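Local coordinates for protein glutaredoxin 2 (PDB 3IR4) that binds glutathione and, as a glutaredoxin with a glutathione S-transferase-like fold, probably catalyses glutathione-dependent thiol-disulfide exchange, at residues R107-A112 with Y124-K129; D67-V72 with P79-K84; H177-L182 with I210-S215; N86-E91 with D158-Q163. All blocks are in the same frame, centred on the assembly; numbering follows the deposited sequence. Where two conformers were deposited one is given.

Contact 1 (R107-A112 with Y124-K129); sequences RFAKSA and YFIRKK. With GSH (glutathione), chain B.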
# COMPACT_ATOMS: atom_id res chain seq x y z
N ARG A 107 -5.64 -9.96 -9.16
CA ARG A 107 -5.38 -8.84 -10.04
C ARG A 107 -3.92 -8.43 -10.03
O ARG A 107 -3.33 -8.16 -11.09
CB ARG A 107 -6.34 -7.69 -9.73
CG ARG A 107 -7.77 -8.02 -10.14
CD ARG A 107 -8.75 -6.99 -9.66
NE ARG A 107 -10.13 -7.21 -10.14
CZ ARG A 107 -10.92 -8.18 -9.69
NH1 ARG A 107 -10.54 -8.96 -8.69
NH2 ARG A 107 -12.11 -8.37 -10.25
N PHE A 108 -3.29 -8.41 -8.86
CA PHE A 108 -1.86 -8.16 -8.81
C PHE A 108 -1.12 -9.15 -9.73
O PHE A 108 -0.24 -8.76 -10.50
CB PHE A 108 -1.30 -8.35 -7.38
CG PHE A 108 -1.75 -7.34 -6.35
CD1 PHE A 108 -2.13 -6.04 -6.65
CD2 PHE A 108 -1.66 -7.68 -5.02
CE1 PHE A 108 -2.48 -5.15 -5.64
CE2 PHE A 108 -2.00 -6.76 -4.01
CZ PHE A 108 -2.40 -5.52 -4.34
N ALA A 109 -1.50 -10.41 -9.65
CA ALA A 109 -0.84 -11.48 -10.40
C ALA A 109 -0.97 -11.36 -11.91
O ALA A 109 -0.20 -11.96 -12.64
CB ALA A 109 -1.39 -12.80 -9.96
N LYS A 110 -1.98 -10.61 -12.36
CA LYS A 110 -2.25 -10.37 -13.76
C LYS A 110 -1.77 -9.03 -14.27
O LYS A 110 -1.94 -8.74 -15.44
CB LYS A 110 -3.75 -10.47 -14.01
CG LYS A 110 -4.28 -11.89 -14.00
CD LYS A 110 -5.81 -11.93 -13.92
CE LYS A 110 -6.46 -13.10 -14.63
NZ LYS A 110 -6.02 -14.42 -14.11
N SER A 111 -1.14 -8.21 -13.41
CA SER A 111 -0.85 -6.84 -13.75
C SER A 111 0.64 -6.53 -13.90
O SER A 111 1.51 -7.25 -13.43
CB SER A 111 -1.50 -5.91 -12.71
OG SER A 111 -2.91 -6.03 -12.76
N ALA A 112 0.94 -5.43 -14.58
CA ALA A 112 2.32 -5.07 -14.89
C ALA A 112 3.09 -4.35 -13.78
O ALA A 112 3.62 -3.28 -14.00
CB ALA A 112 2.37 -4.25 -16.17
N TYR A 124 6.17 -17.36 -9.16
CA TYR A 124 6.51 -17.46 -7.73
C TYR A 124 5.39 -16.87 -6.87
O TYR A 124 4.95 -17.47 -5.90
CB TYR A 124 7.83 -16.73 -7.47
CG TYR A 124 8.23 -16.68 -6.03
CD1 TYR A 124 7.83 -15.62 -5.23
CD2 TYR A 124 9.08 -17.61 -5.49
CE1 TYR A 124 8.22 -15.52 -3.91
CE2 TYR A 124 9.44 -17.55 -4.15
CZ TYR A 124 9.00 -16.49 -3.37
OH TYR A 124 9.36 -16.32 -2.03
N PHE A 125 4.92 -15.69 -7.25
CA PHE A 125 3.84 -15.02 -6.54
C PHE A 125 2.54 -15.82 -6.58
O PHE A 125 1.91 -16.04 -5.54
CB PHE A 125 3.63 -13.62 -7.15
CG PHE A 125 2.54 -12.82 -6.48
CD1 PHE A 125 2.78 -12.14 -5.29
CD2 PHE A 125 1.26 -12.74 -7.03
CE1 PHE A 125 1.81 -11.38 -4.71
CE2 PHE A 125 0.27 -11.99 -6.42
CZ PHE A 125 0.55 -11.31 -5.26
N ILE A 126 2.16 -16.25 -7.77
CA ILE A 126 0.92 -16.98 -7.92
C ILE A 126 0.92 -18.24 -7.04
O ILE A 126 -0.04 -18.55 -6.33
CB ILE A 126 0.72 -17.36 -9.41
CG1 ILE A 126 0.48 -16.12 -10.28
CG2 ILE A 126 -0.42 -18.38 -9.57
CD1 ILE A 126 0.68 -16.32 -11.78
N ARG A 127 2.00 -19.00 -7.15
CA ARG A 127 2.10 -20.26 -6.44
C ARG A 127 2.00 -20.04 -4.95
O ARG A 127 1.29 -20.78 -4.25
CB ARG A 127 3.38 -21.02 -6.79
CG ARG A 127 3.35 -21.49 -8.21
CD ARG A 127 4.15 -22.66 -8.46
NE ARG A 127 3.75 -23.29 -9.70
CZ ARG A 127 4.50 -24.18 -10.33
NH1 ARG A 127 5.67 -24.54 -9.80
NH2 ARG A 127 4.10 -24.69 -11.48
N LYS A 128 2.71 -19.06 -4.43
CA LYS A 128 2.73 -18.80 -3.01
C LYS A 128 1.36 -18.38 -2.49
O LYS A 128 0.90 -18.88 -1.48
CB LYS A 128 3.73 -17.70 -2.72
CG LYS A 128 3.78 -17.30 -1.27
CD LYS A 128 4.61 -16.10 -1.05
CE LYS A 128 6.02 -16.42 -1.20
NZ LYS A 128 6.76 -15.17 -0.92
N LYS A 129 0.70 -17.47 -3.20
CA LYS A 129 -0.59 -16.99 -2.72
C LYS A 129 -1.65 -18.07 -2.84
O LYS A 129 -2.47 -18.26 -1.93
CB LYS A 129 -1.01 -15.72 -3.45
CG LYS A 129 -0.04 -14.55 -3.23
CD LYS A 129 0.16 -14.19 -1.76
CE LYS A 129 1.05 -13.01 -1.58
NZ LYS A 129 1.31 -12.77 -0.13
N1 GSH B . 5.65 -6.15 9.18
CA1 GSH B . 6.17 -5.83 7.84
C1 GSH B . 6.14 -4.34 7.63
O11 GSH B . 5.28 -3.68 8.29
O12 GSH B . 6.94 -3.83 6.82
CB1 GSH B . 5.32 -6.55 6.81
CG1 GSH B . 5.97 -6.49 5.42
CD1 GSH B . 5.41 -7.49 4.43
OE1 GSH B . 4.37 -8.28 4.77
N2 GSH B . 5.92 -7.53 3.22
CA2 GSH B . 5.62 -8.55 2.23
C2 GSH B . 6.80 -9.44 2.03
O2 GSH B . 8.02 -8.91 2.07
CB2 GSH B . 5.18 -7.92 0.88
SG2 GSH B . 3.63 -6.97 0.91
N3 GSH B . 6.61 -10.71 1.77
CA3 GSH B . 7.68 -11.67 1.84
C3 GSH B . 7.89 -12.26 0.49
O31 GSH B . 7.36 -11.69 -0.51
O32 GSH B . 8.59 -13.30 0.40
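Phe125 and Ile126, on helix 119-133, both touch the methyl of Ala109, which fits the notch beside them. Ala109 CB lies 3.8 Å from Ile126 CG1 and 4.0 Å from Phe125 CD2, the latter approach coming at the ring edge, near the plane. A third apolar touch joins Phe108 CB to Phe125 CE2 at 4.1 Å. The Phe125 side chain extends from its helix with CG anti to the backbone N (chi1 -179°), which carries the ring to the 107-112 segment, while Lys129 CG lies 3.8 Å above the plane of the Phe125 ring, offset toward its rim. Outside the pair, Phe125 also meets His11 edge-to-face.

Phe108, Ala109 and Phe125 form the buried part; Ile126 lies at the more open margin. The chain reverses here in a type I turn from Phe108 to Ser111, and Arg107 O takes bonds from Lys110 N and Ser111 OG on opposite faces of its carbonyl plane. Along helix 119-133, the partly exposed Tyr124 and Lys128 face glutathione instead: Lys128 NZ stands 2.9 Å from GSH O32 and 3.1 Å from Tyr124 OH, to which it donates a hydrogen bond.

The chemistry is therefore divided along one helix. Carbon-only packing seats it on the 107-112 segment, and the amino group of Lys128 lies beside the glycyl carboxylate of glutathione, a placement consistent with electrostatic attraction.

Contact 2 (D67-V72 with P79-K84); sequences DIVHYV and PLLTGK. With SO4 (sulfate ion), chain D.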
# COMPACT_ATOMS: atom_id res chain seq x y z
N ASP A 67 8.19 1.50 11.34
CA ASP A 67 9.46 2.03 11.84
C ASP A 67 10.08 2.98 10.82
O ASP A 67 10.64 4.00 11.20
CB ASP A 67 10.42 0.92 12.21
CG ASP A 67 9.95 0.11 13.40
OD1 ASP A 67 8.98 0.50 14.10
OD2 ASP A 67 10.52 -0.96 13.64
N ILE A 68 10.00 2.63 9.54
CA ILE A 68 10.48 3.50 8.49
C ILE A 68 9.67 4.80 8.50
O ILE A 68 10.22 5.88 8.41
CB ILE A 68 10.38 2.79 7.12
CG1 ILE A 68 11.31 1.58 7.09
CG2 ILE A 68 10.66 3.76 5.98
CD1 ILE A 68 11.05 0.66 5.91
N VAL A 69 8.34 4.69 8.54
CA VAL A 69 7.47 5.86 8.55
C VAL A 69 7.89 6.83 9.64
O VAL A 69 8.07 8.01 9.40
CB VAL A 69 5.99 5.42 8.72
CG1 VAL A 69 5.09 6.60 9.12
CG2 VAL A 69 5.47 4.77 7.41
N HIS A 70 8.01 6.33 10.86
CA HIS A 70 8.35 7.22 11.98
C HIS A 70 9.77 7.76 11.92
O HIS A 70 9.98 8.93 12.22
CB HIS A 70 8.04 6.58 13.30
CG HIS A 70 6.58 6.41 13.53
ND1 HIS A 70 5.98 5.18 13.69
CD2 HIS A 70 5.58 7.32 13.63
CE1 HIS A 70 4.69 5.34 13.87
NE2 HIS A 70 4.41 6.64 13.83
N TYR A 71 10.74 6.94 11.54
CA TYR A 71 12.11 7.42 11.40
C TYR A 71 12.17 8.60 10.42
O TYR A 71 12.71 9.67 10.71
CB TYR A 71 13.00 6.27 10.92
CG TYR A 71 14.40 6.72 10.55
CD1 TYR A 71 15.34 7.02 11.53
CD2 TYR A 71 14.76 6.89 9.23
CE1 TYR A 71 16.63 7.46 11.18
CE2 TYR A 71 16.04 7.32 8.87
CZ TYR A 71 16.97 7.61 9.84
OH TYR A 71 18.25 8.03 9.50
N VAL A 72 11.59 8.39 9.24
CA VAL A 72 11.64 9.42 8.22
C VAL A 72 10.82 10.66 8.62
O VAL A 72 11.26 11.75 8.41
CB VAL A 72 11.20 8.85 6.85
CG1 VAL A 72 11.15 9.93 5.76
CG2 VAL A 72 12.12 7.71 6.43
N PRO A 79 7.70 16.31 12.84
CA PRO A 79 6.77 15.33 12.29
C PRO A 79 5.53 15.95 11.66
O PRO A 79 5.02 16.96 12.13
CB PRO A 79 6.33 14.55 13.55
CG PRO A 79 7.37 14.77 14.55
CD PRO A 79 8.00 16.08 14.27
N LEU A 80 5.04 15.29 10.61
CA LEU A 80 3.70 15.56 10.10
C LEU A 80 2.63 14.72 10.78
O LEU A 80 1.46 15.08 10.70
CB LEU A 80 3.63 15.34 8.60
CG LEU A 80 4.41 16.29 7.70
CD1 LEU A 80 4.04 16.08 6.24
CD2 LEU A 80 4.16 17.75 8.09
N LEU A 81 3.00 13.60 11.39
CA LEU A 81 2.02 12.72 12.04
C LEU A 81 1.70 13.32 13.41
O LEU A 81 2.40 13.08 14.41
CB LEU A 81 2.55 11.29 12.14
CG LEU A 81 2.68 10.57 10.78
CD1 LEU A 81 3.57 9.35 10.93
CD2 LEU A 81 1.32 10.18 10.24
N THR A 82 0.69 14.17 13.42
CA THR A 82 0.34 14.93 14.62
C THR A 82 -1.07 14.69 15.13
O THR A 82 -1.44 15.24 16.15
CB THR A 82 0.53 16.44 14.38
OG1 THR A 82 -0.39 16.84 13.36
CG2 THR A 82 1.96 16.79 14.05
N GLY A 83 -1.84 13.88 14.41
CA GLY A 83 -3.24 13.70 14.73
C GLY A 83 -3.60 12.50 15.56
O GLY A 83 -2.90 11.50 15.60
N LYS A 84 -4.78 12.58 16.18
CA LYS A 84 -5.37 11.46 16.84
C LYS A 84 -5.81 10.43 15.81
O LYS A 84 -5.97 10.73 14.62
CB LYS A 84 -6.59 11.89 17.67
CG LYS A 84 -7.81 12.33 16.87
CD LYS A 84 -8.96 12.78 17.74
CE LYS A 84 -8.71 14.08 18.45
NZ LYS A 84 -8.58 15.21 17.50
S SO4 D . 20.49 7.30 12.29
O1 SO4 D . 19.87 8.44 11.60
O2 SO4 D . 19.49 6.36 12.83
O3 SO4 D . 21.38 6.61 11.37
O4 SO4 D . 21.34 7.84 13.36
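Leu81 has the largest buried area of this small contact, and a single methyl does its touching. Its CD1 reaches Val69 CG1 at 3.6 Å and His70 CD2 at 3.9 Å, so one branch bridges two successive residues of helix 65-74. CG of Leu81 stands anti to the carbonyl carbon (chi1 -68°), and from there the side chain crosses both Val69 and His70 at about a right angle.

Val69, the buried partner, offers the methyl that lies anti to its backbone N. His70 is partly exposed, and its imidazole comes to CD1 obliquely, with NE2 at 4.1 Å from the same CD1. That nitrogen has its polar partner elsewhere, in a hydrogen bond with Glu173 of helix 173-185, which should restrain the ring. The Val69 touch is thus apolar, while at His70 the methyl meets a ring carbon most closely; the 90 Å² buried in total marks a modest contact.

On another side of the helix, Tyr71 OH donates a 2.7 Å bond to sulfate O1, an ion probably left from crystallisation and also held by Lys56.

The 79-84 loop leads from helix 65-74 of the thioredoxin-like part to helix 87-97. Asp73 receives the backbone N-H groups of Leu80 and Leu81. Val69 also packs on Ile21 of helix 13-25, and both Val69 and Leu81 rest on Ile176 of helix 173-185.

Contact 3 (H177-L182 with I210-S215); sequences HLFPLL and INLLSS. With SO4 (sulfate ion), chain F.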
# COMPACT_ATOMS: atom_id res chain seq x y z
N HIS A 177 -2.24 3.77 7.17
CA HIS A 177 -2.86 2.46 6.96
C HIS A 177 -3.97 2.48 5.91
O HIS A 177 -4.18 1.48 5.22
CB HIS A 177 -3.37 1.88 8.28
CG HIS A 177 -2.30 1.55 9.24
ND1 HIS A 177 -1.29 0.66 8.94
CD2 HIS A 177 -2.04 2.03 10.47
CE1 HIS A 177 -0.47 0.59 9.98
NE2 HIS A 177 -0.91 1.41 10.92
N LEU A 178 -4.70 3.58 5.79
CA LEU A 178 -5.84 3.62 4.88
C LEU A 178 -5.47 3.83 3.41
O LEU A 178 -5.98 3.15 2.52
CB LEU A 178 -6.82 4.73 5.33
CG LEU A 178 -8.02 4.96 4.44
CD1 LEU A 178 -8.90 3.67 4.32
CD2 LEU A 178 -8.83 6.15 4.94
N PHE A 179 -4.62 4.81 3.13
CA PHE A 179 -4.29 5.12 1.76
C PHE A 179 -3.81 3.91 0.93
O PHE A 179 -4.28 3.74 -0.19
CB PHE A 179 -3.34 6.31 1.62
CG PHE A 179 -2.93 6.56 0.20
CD1 PHE A 179 -3.85 7.04 -0.72
CD2 PHE A 179 -1.67 6.21 -0.23
CE1 PHE A 179 -3.51 7.24 -2.02
CE2 PHE A 179 -1.32 6.41 -1.56
CZ PHE A 179 -2.24 6.91 -2.46
N PRO A 180 -2.91 3.07 1.46
CA PRO A 180 -2.44 1.95 0.63
C PRO A 180 -3.57 1.03 0.18
O PRO A 180 -3.54 0.51 -0.96
CB PRO A 180 -1.45 1.24 1.53
CG PRO A 180 -0.96 2.31 2.48
CD PRO A 180 -2.16 3.16 2.73
N LEU A 181 -4.53 0.78 1.06
CA LEU A 181 -5.68 -0.04 0.70
C LEU A 181 -6.48 0.60 -0.44
O LEU A 181 -6.82 -0.04 -1.43
CB LEU A 181 -6.55 -0.26 1.95
CG LEU A 181 -7.87 -0.96 1.71
CD1 LEU A 181 -7.67 -2.35 1.09
CD2 LEU A 181 -8.64 -1.03 3.02
N LEU A 182 -6.77 1.90 -0.30
CA LEU A 182 -7.52 2.59 -1.33
C LEU A 182 -6.74 2.64 -2.64
O LEU A 182 -7.32 2.46 -3.71
CB LEU A 182 -7.94 3.99 -0.88
CG LEU A 182 -8.75 4.09 0.41
CD1 LEU A 182 -9.08 5.54 0.71
CD2 LEU A 182 -10.03 3.25 0.32
N ILE A 210 2.50 9.10 -5.01
CA ILE A 210 2.31 7.66 -5.27
C ILE A 210 1.15 7.53 -6.23
O ILE A 210 0.08 8.07 -5.99
CB ILE A 210 2.06 6.88 -3.97
CG1 ILE A 210 3.23 7.00 -3.01
CG2 ILE A 210 1.71 5.42 -4.29
CD1 ILE A 210 2.96 6.58 -1.58
N ASN A 211 1.36 6.82 -7.32
CA ASN A 211 0.36 6.67 -8.36
C ASN A 211 -0.81 5.81 -7.99
O ASN A 211 -0.67 4.82 -7.30
CB ASN A 211 1.03 6.05 -9.61
CG ASN A 211 1.46 4.57 -9.42
OD1 ASN A 211 2.11 4.18 -8.42
ND2 ASN A 211 1.16 3.76 -10.40
N LEU A 212 -1.97 6.18 -8.50
CA LEU A 212 -3.12 5.29 -8.47
C LEU A 212 -2.97 4.32 -9.65
O LEU A 212 -2.18 4.55 -10.58
CB LEU A 212 -4.42 6.05 -8.55
CG LEU A 212 -4.64 7.03 -7.40
CD1 LEU A 212 -5.94 7.77 -7.61
CD2 LEU A 212 -4.63 6.34 -6.06
N LEU A 213 -3.75 3.25 -9.62
CA LEU A 213 -3.62 2.13 -10.58
C LEU A 213 -4.76 2.01 -11.56
O LEU A 213 -4.87 1.03 -12.28
CB LEU A 213 -3.51 0.84 -9.78
CG LEU A 213 -2.43 0.80 -8.68
CD1 LEU A 213 -2.53 -0.49 -7.88
CD2 LEU A 213 -1.03 1.03 -9.24
N SER A 214 -5.59 3.05 -11.61
CA SER A 214 -6.80 3.09 -12.40
C SER A 214 -6.55 2.84 -13.87
O SER A 214 -7.35 2.21 -14.55
CB SER A 214 -7.45 4.46 -12.18
OG SER A 214 -7.44 4.83 -10.80
N SER A 215 -5.43 3.33 -14.38
CA SER A 215 -5.13 3.16 -15.81
C SER A 215 -4.95 1.69 -16.19
O SER A 215 -5.03 1.37 -17.39
CB SER A 215 -3.92 3.97 -16.25
OG SER A 215 -2.73 3.48 -15.68
S SO4 F . -0.10 0.75 14.53
O1 SO4 F . -0.06 1.65 15.71
O2 SO4 F . -1.53 0.48 14.28
O3 SO4 F . 0.52 1.47 13.42
O4 SO4 F . 0.58 -0.49 14.90
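The ring of Phe179 meets two aliphatic side chains of the 210-215 segment through different ring carbons. At one, CE2 lies 4.2 Å from Ile210 CB, with CB at the ring edge and near its plane, and Ile210 CG2 is equally distant from CE2. At the other, CE1 comes 4.3 Å from Leu212 CD2, an oblique approach. The side chains of Phe179 and Ile210 run antiparallel where they pass.

Placement of the ring follows from chi1 of 176°: CG is anti to the backbone N, and the phenyl group stands out from helix 173-185 toward the extended chain. Ile210 points its CB at the helix, whereas Leu212 starts off to the side and reaches the ring with a terminal methyl. Asn211, between them, is directed away from the helix and uses OD1 to accept a bond from Arg183. All separations exceed 4 Å, which fits ordinary van der Waals contact without strain.

The helix is kinked at Pro180, whose nitrogen makes no bond to the preceding turn. One turn earlier, His177 NE2 donates to sulfate O3 over 2.9 Å, nearly straight at 167° and in the ring plane; Arg85 binds the same ion, which probably came from the crystallisation liquor.

Met20 of helix 13-25 touches both Phe179 and Ile210, and Met204 of helix 195-208 also packs on Phe179. The arrangement belongs to the interdomain core of a glutathione S-transferase-like fold, where the helical C-terminal domain packs against the thioredoxin-like N-terminal domain.

Contact 4 (N86-E91 with D158-Q163); sequences NPAIEE and DKLIVQ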
# COMPACT_ATOMS: atom_id res chain seq x y z
N ASN A 86 -8.70 7.21 15.07
CA ASN A 86 -10.10 6.92 15.25
C ASN A 86 -10.26 5.40 15.34
O ASN A 86 -10.01 4.69 14.35
CB ASN A 86 -10.90 7.48 14.06
CG ASN A 86 -12.38 7.25 14.21
OD1 ASN A 86 -12.82 6.57 15.15
ND2 ASN A 86 -13.18 7.81 13.30
N PRO A 87 -10.69 4.87 16.50
CA PRO A 87 -10.87 3.44 16.59
C PRO A 87 -11.78 2.87 15.49
O PRO A 87 -11.62 1.69 15.11
CB PRO A 87 -11.49 3.28 17.97
CG PRO A 87 -10.92 4.41 18.76
CD PRO A 87 -10.97 5.54 17.78
N ALA A 88 -12.76 3.65 15.03
CA ALA A 88 -13.65 3.20 13.95
C ALA A 88 -12.88 2.88 12.67
O ALA A 88 -13.25 1.96 11.92
CB ALA A 88 -14.77 4.21 13.67
N ILE A 89 -11.81 3.62 12.39
CA ILE A 89 -11.01 3.40 11.18
C ILE A 89 -10.21 2.10 11.32
O ILE A 89 -10.15 1.30 10.41
CB ILE A 89 -10.11 4.61 10.87
CG1 ILE A 89 -10.99 5.83 10.51
CG2 ILE A 89 -9.14 4.30 9.75
CD1 ILE A 89 -11.77 5.77 9.24
N GLU A 90 -9.62 1.87 12.49
CA GLU A 90 -8.88 0.65 12.74
C GLU A 90 -9.83 -0.55 12.54
O GLU A 90 -9.46 -1.54 11.93
CB GLU A 90 -8.26 0.66 14.13
CG GLU A 90 -7.47 -0.57 14.50
CD GLU A 90 -6.98 -0.52 15.94
OE1 GLU A 90 -7.83 -0.38 16.86
OE2 GLU A 90 -5.76 -0.63 16.16
N GLU A 91 -11.04 -0.44 13.04
CA GLU A 91 -12.03 -1.52 12.95
C GLU A 91 -12.46 -1.75 11.50
O GLU A 91 -12.53 -2.90 11.04
CB GLU A 91 -13.22 -1.17 13.83
CG GLU A 91 -14.46 -2.06 13.72
CD GLU A 91 -15.63 -1.54 14.60
OE1 GLU A 91 -16.22 -0.45 14.34
OE2 GLU A 91 -15.99 -2.24 15.56
N ASP A 158 -16.95 6.66 3.77
CA ASP A 158 -17.24 7.99 3.27
C ASP A 158 -17.68 8.96 4.37
O ASP A 158 -17.35 10.13 4.34
CB ASP A 158 -18.34 7.89 2.20
CG ASP A 158 -18.55 9.17 1.45
OD1 ASP A 158 -17.64 9.55 0.68
OD2 ASP A 158 -19.66 9.77 1.58
N LYS A 159 -18.49 8.46 5.28
CA LYS A 159 -19.01 9.28 6.38
C LYS A 159 -17.99 9.56 7.47
O LYS A 159 -18.18 10.46 8.29
CB LYS A 159 -20.25 8.61 6.94
CG LYS A 159 -21.36 8.44 5.87
CD LYS A 159 -22.57 7.74 6.40
CE LYS A 159 -23.65 7.56 5.32
NZ LYS A 159 -23.19 6.73 4.15
N LEU A 160 -16.90 8.81 7.48
CA LEU A 160 -15.86 8.90 8.49
C LEU A 160 -14.65 9.73 8.07
O LEU A 160 -13.90 10.18 8.93
CB LEU A 160 -15.38 7.51 8.89
CG LEU A 160 -16.47 6.51 9.30
CD1 LEU A 160 -15.78 5.18 9.66
CD2 LEU A 160 -17.43 7.05 10.39
N ILE A 161 -14.45 9.92 6.77
CA ILE A 161 -13.31 10.71 6.31
C ILE A 161 -13.59 12.18 6.57
O ILE A 161 -14.47 12.77 5.97
CB ILE A 161 -13.01 10.47 4.83
CG1 ILE A 161 -12.66 8.99 4.59
CG2 ILE A 161 -11.87 11.37 4.35
CD1 ILE A 161 -12.57 8.65 3.09
N VAL A 162 -12.77 12.79 7.43
CA VAL A 162 -13.02 14.17 7.80
C VAL A 162 -12.69 15.12 6.64
O VAL A 162 -13.48 16.02 6.37
CB VAL A 162 -12.23 14.55 9.07
CG1 VAL A 162 -12.22 16.06 9.32
CG2 VAL A 162 -12.77 13.78 10.29
N GLN A 163 -11.57 14.92 5.95
CA GLN A 163 -11.18 15.79 4.87
C GLN A 163 -10.20 15.06 3.96
O GLN A 163 -9.63 14.05 4.36
CB GLN A 163 -10.60 17.12 5.42
CG GLN A 163 -9.37 16.97 6.27
CD GLN A 163 -9.11 18.25 7.05
OE1 GLN A 163 -9.86 18.57 7.99
NE2 GLN A 163 -8.11 19.00 6.65
O HOH W 1 -12.44 9.71 11.21
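Ile89 CG1 and Leu160 CG both stand anti to their own carbonyl carbons (chi1 -65° and -52°), and the two side chains lie side by side, pointing opposite ways. Chi2 of -67° then turns the end of Ile89 toward the other segment, bringing its CD1 to 4.0 Å from Leu160 CB and 4.1 Å from Leu160 CD1. Ala88 adds a more exposed touch, its CB lying 4.2 Å from Leu160 CD1. Leu160 thus rests against two consecutive residues in the first turn of helix 87-97.

Beside this apolar patch lies a polar one. Asn86 occupies the N-cap, where OD1 accepts from Ala88 N at 2.9 Å, the donor lying well above the amide plane. The other end of the same amide, ND2, donates over 2.9 Å to a water that can in turn donate to Leu160 O at 2.7 Å, though other acceptors compete for its protons.

Asn86 therefore has two tasks: it caps one helix and, through water, reaches the carbonyl of Leu160. Both ends of its amide are engaged, which should limit its rotation. Direct contact between the segments is purely aliphatic, so the polar link between them appears to run through that water.

Contacts 1 and 3 are largely buried; contacts 2 and 4 are partly buried. In each, direct touching is by carbon, but the polar surroundings differ: glutathione beside contact 1, sulfates near contacts 2 and 3, a bridging water in contact 4. Contact 3, closest to the chain's centre, shares helix 173-185 with the surroundings of contact 2, whose Leu81 packs on that helix. Contacts 2 and 4 adjoin in sequence, the 79-84 loop leading almost directly to Asn86. Contacts 1 and 4 lie on opposite sides of the chain's centre, about 31 Å apart between centres, yet both join helices of the C-terminal domain.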